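Local coordinates for protein multicopper oxidase (PDB 6VOW) that probably oxidises phenolic substrates such as lignin-derived compounds in the manner of a laccase, passing electrons through its copper centres to reduce dioxygen to water, at residues Ile93-Ile98 against Gly151-Glu156. Residues are numbered along the deposited sequence; the frame is centred on the assembly and turned at random.
Sequences IHWHGI and GPLVVE. With CU (copper (II) ion), chain C; C2O (Cu-O-Cu linkage), chain B.
Leu153 reaches from strand 151-156 to pack its CD2 methyl on Trp95 and Ile98. CB leaves the backbone toward segment 93-98, CG lies anti to the backbone N (chi1 174°), which points the branch at that segment, and chi2 (53°) then sets CD2 against the two side chains. CD2 sits 3.9 Å from Trp95 CE3, oblique to the indole, 4.0 Å from Ile98 CG1 and 4.1 Å from Ile98 CD1. The leucine crosses both partners at about a right angle; Leu71 and Leu79 of neighbouring strands also touch it. Further along, Ile98 CD1 approaches Val155 CG2 at 4.4 Å. No hydrogen bond links the segments directly; strand 131-136 lies between them in the sheet and bonds to both. A type II turn from Trp95 to Ile98, closed by the hydrogen bond from Ile98 N to Trp95 O (3.2 Å), brings the isoleucine back beside the tryptophan. Strand 94-96 illustrates alternation: Trp95 serves the core, while His94 NE2 binds one copper at 2.0 Å, shared with His391, and His96 ND1 binds a copper, CU2, of the Cu-O-Cu linkage at 2.1 Å, alongside His136 and His440. This His-X-His pattern, backed by a cupredoxin-like beta-sandwich, is characteristic of the trinuclear copper site of multicopper oxidases.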
loop_
_atom_site.group_PDB
_atom_site.type_symbol
_atom_site.label_atom_id
_atom_site.label_comp_id
_atom_site.label_asym_id
_atom_site.label_seq_id
_atom_site.Cartn_x
_atom_site.Cartn_y
_atom_site.Cartn_z
ATOM N N ILE A 93 -0.429 2.840 14.148
ATOM C CA ILE A 93 0.341 2.442 12.944
ATOM C C ILE A 93 -0.225 1.153 12.540
ATOM O O ILE A 93 -0.260 0.210 13.325
ATOM C CB ILE A 93 1.872 2.288 13.141
ATOM C CG1 ILE A 93 2.445 3.664 13.424
ATOM C CG2 ILE A 93 2.536 1.821 11.823
ATOM C CD1 ILE A 93 3.935 3.670 13.801
ATOM N N HIS A 94 -0.806 1.165 11.351
ATOM C CA HIS A 94 -1.263 -0.059 10.736
ATOM C C HIS A 94 -0.245 -0.509 9.706
ATOM O O HIS A 94 0.299 0.318 9.010
ATOM C CB HIS A 94 -2.624 0.165 10.083
ATOM C CG HIS A 94 -3.008 -0.923 9.131
ATOM N ND1 HIS A 94 -3.394 -2.188 9.530
ATOM C CD2 HIS A 94 -3.103 -0.910 7.786
ATOM C CE1 HIS A 94 -3.626 -2.934 8.457
ATOM N NE2 HIS A 94 -3.489 -2.165 7.400
ATOM N N TRP A 95 0.017 -1.809 9.637
ATOM C CA TRP A 95 1.187 -2.342 8.896
ATOM C C TRP A 95 0.571 -3.055 7.724
ATOM O O TRP A 95 0.110 -4.260 7.804
ATOM C CB TRP A 95 2.054 -3.239 9.749
ATOM C CG TRP A 95 2.489 -2.564 10.958
ATOM C CD1 TRP A 95 1.856 -2.550 12.149
ATOM C CD2 TRP A 95 3.674 -1.775 11.120
ATOM N NE1 TRP A 95 2.548 -1.781 13.043
ATOM C CE2 TRP A 95 3.680 -1.302 12.457
ATOM C CE3 TRP A 95 4.721 -1.402 10.270
ATOM C CZ2 TRP A 95 4.701 -0.466 12.964
ATOM C CZ3 TRP A 95 5.774 -0.588 10.788
ATOM C CH2 TRP A 95 5.737 -0.112 12.108
ATOM N N HIS A 96 0.450 -2.229 6.666
ATOM C CA HIS A 96 -0.368 -2.550 5.463
ATOM C C HIS A 96 0.250 -3.723 4.766
ATOM O O HIS A 96 1.339 -3.613 4.210
ATOM C CB HIS A 96 -0.479 -1.334 4.485
ATOM C CG HIS A 96 -1.342 -1.622 3.273
ATOM N ND1 HIS A 96 -2.494 -0.931 2.973
ATOM C CD2 HIS A 96 -1.227 -2.567 2.309
ATOM C CE1 HIS A 96 -3.018 -1.393 1.858
ATOM N NE2 HIS A 96 -2.277 -2.409 1.454
ATOM N N GLY A 97 -0.455 -4.843 4.794
ATOM C CA GLY A 97 -0.134 -6.028 4.043
ATOM C C GLY A 97 0.430 -7.177 4.919
ATOM O O GLY A 97 0.494 -8.341 4.495
ATOM N N ILE A 98 0.850 -6.842 6.124
ATOM C CA ILE A 98 1.452 -7.818 7.002
ATOM C C ILE A 98 0.367 -8.640 7.620
ATOM O O ILE A 98 -0.540 -8.118 8.197
ATOM C CB ILE A 98 2.291 -7.181 8.146
ATOM C CG1 ILE A 98 3.418 -6.271 7.581
ATOM C CG2 ILE A 98 2.867 -8.298 9.053
ATOM C CD1 ILE A 98 4.275 -6.987 6.645
ATOM N N GLY A 151 4.741 5.519 5.209
ATOM C CA GLY A 151 6.140 5.089 4.978
ATOM C C GLY A 151 6.246 3.734 4.318
ATOM O O GLY A 151 5.320 2.936 4.411
ATOM N N PRO A 152 7.381 3.430 3.689
ATOM C CA PRO A 152 7.636 2.092 3.152
ATOM C C PRO A 152 8.186 1.114 4.214
ATOM O O PRO A 152 9.010 1.550 5.067
ATOM C CB PRO A 152 8.712 2.349 2.050
ATOM C CG PRO A 152 9.321 3.639 2.355
ATOM C CD PRO A 152 8.551 4.270 3.535
ATOM N N LEU A 153 7.719 -0.147 4.159
ATOM C CA LEU A 153 8.284 -1.323 4.901
ATOM C C LEU A 153 8.734 -2.412 3.951
ATOM O O LEU A 153 7.933 -2.932 3.178
ATOM C CB LEU A 153 7.257 -1.923 5.824
ATOM C CG LEU A 153 7.551 -3.196 6.583
ATOM C CD1 LEU A 153 8.831 -3.042 7.347
ATOM C CD2 LEU A 153 6.395 -3.559 7.487
ATOM N N VAL A 154 10.032 -2.698 3.924
ATOM C CA VAL A 154 10.592 -3.813 3.125
ATOM C C VAL A 154 10.865 -5.008 4.022
ATOM O O VAL A 154 11.574 -4.859 5.017
ATOM C CB VAL A 154 11.907 -3.403 2.418
ATOM C CG1 VAL A 154 12.463 -4.531 1.603
ATOM C CG2 VAL A 154 11.669 -2.229 1.473
ATOM N N VAL A 155 10.287 -6.165 3.695
ATOM C CA VAL A 155 10.650 -7.405 4.274
ATOM C C VAL A 155 11.542 -8.129 3.265
ATOM O O VAL A 155 11.073 -8.538 2.214
ATOM C CB VAL A 155 9.408 -8.211 4.703
ATOM C CG1 VAL A 155 9.829 -9.546 5.378
ATOM C CG2 VAL A 155 8.566 -7.369 5.704
ATOM N N GLU A 156 12.866 -8.157 3.549
ATOM C CA GLU A 156 13.812 -8.815 2.738
ATOM C C GLU A 156 13.488 -10.333 2.611
ATOM O O GLU A 156 12.975 -10.991 3.546
ATOM C CB GLU A 156 15.224 -8.547 3.268
ATOM C CG GLU A 156 15.630 -7.071 3.059
ATOM C CD GLU A 156 16.975 -6.664 3.654
ATOM O OE1 GLU A 156 17.719 -7.612 3.946
ATOM O OE2 GLU A 156 17.281 -5.434 3.817
HETATM CU CU CU C . -4.267 -2.766 5.656
HETATM CU CU2 C2O B . -3.233 0.608 4.164
HETATM CU CU3 C2O B . -7.068 -0.321 6.526
HETATM O O1 C2O B . -5.223 0.091 5.212
#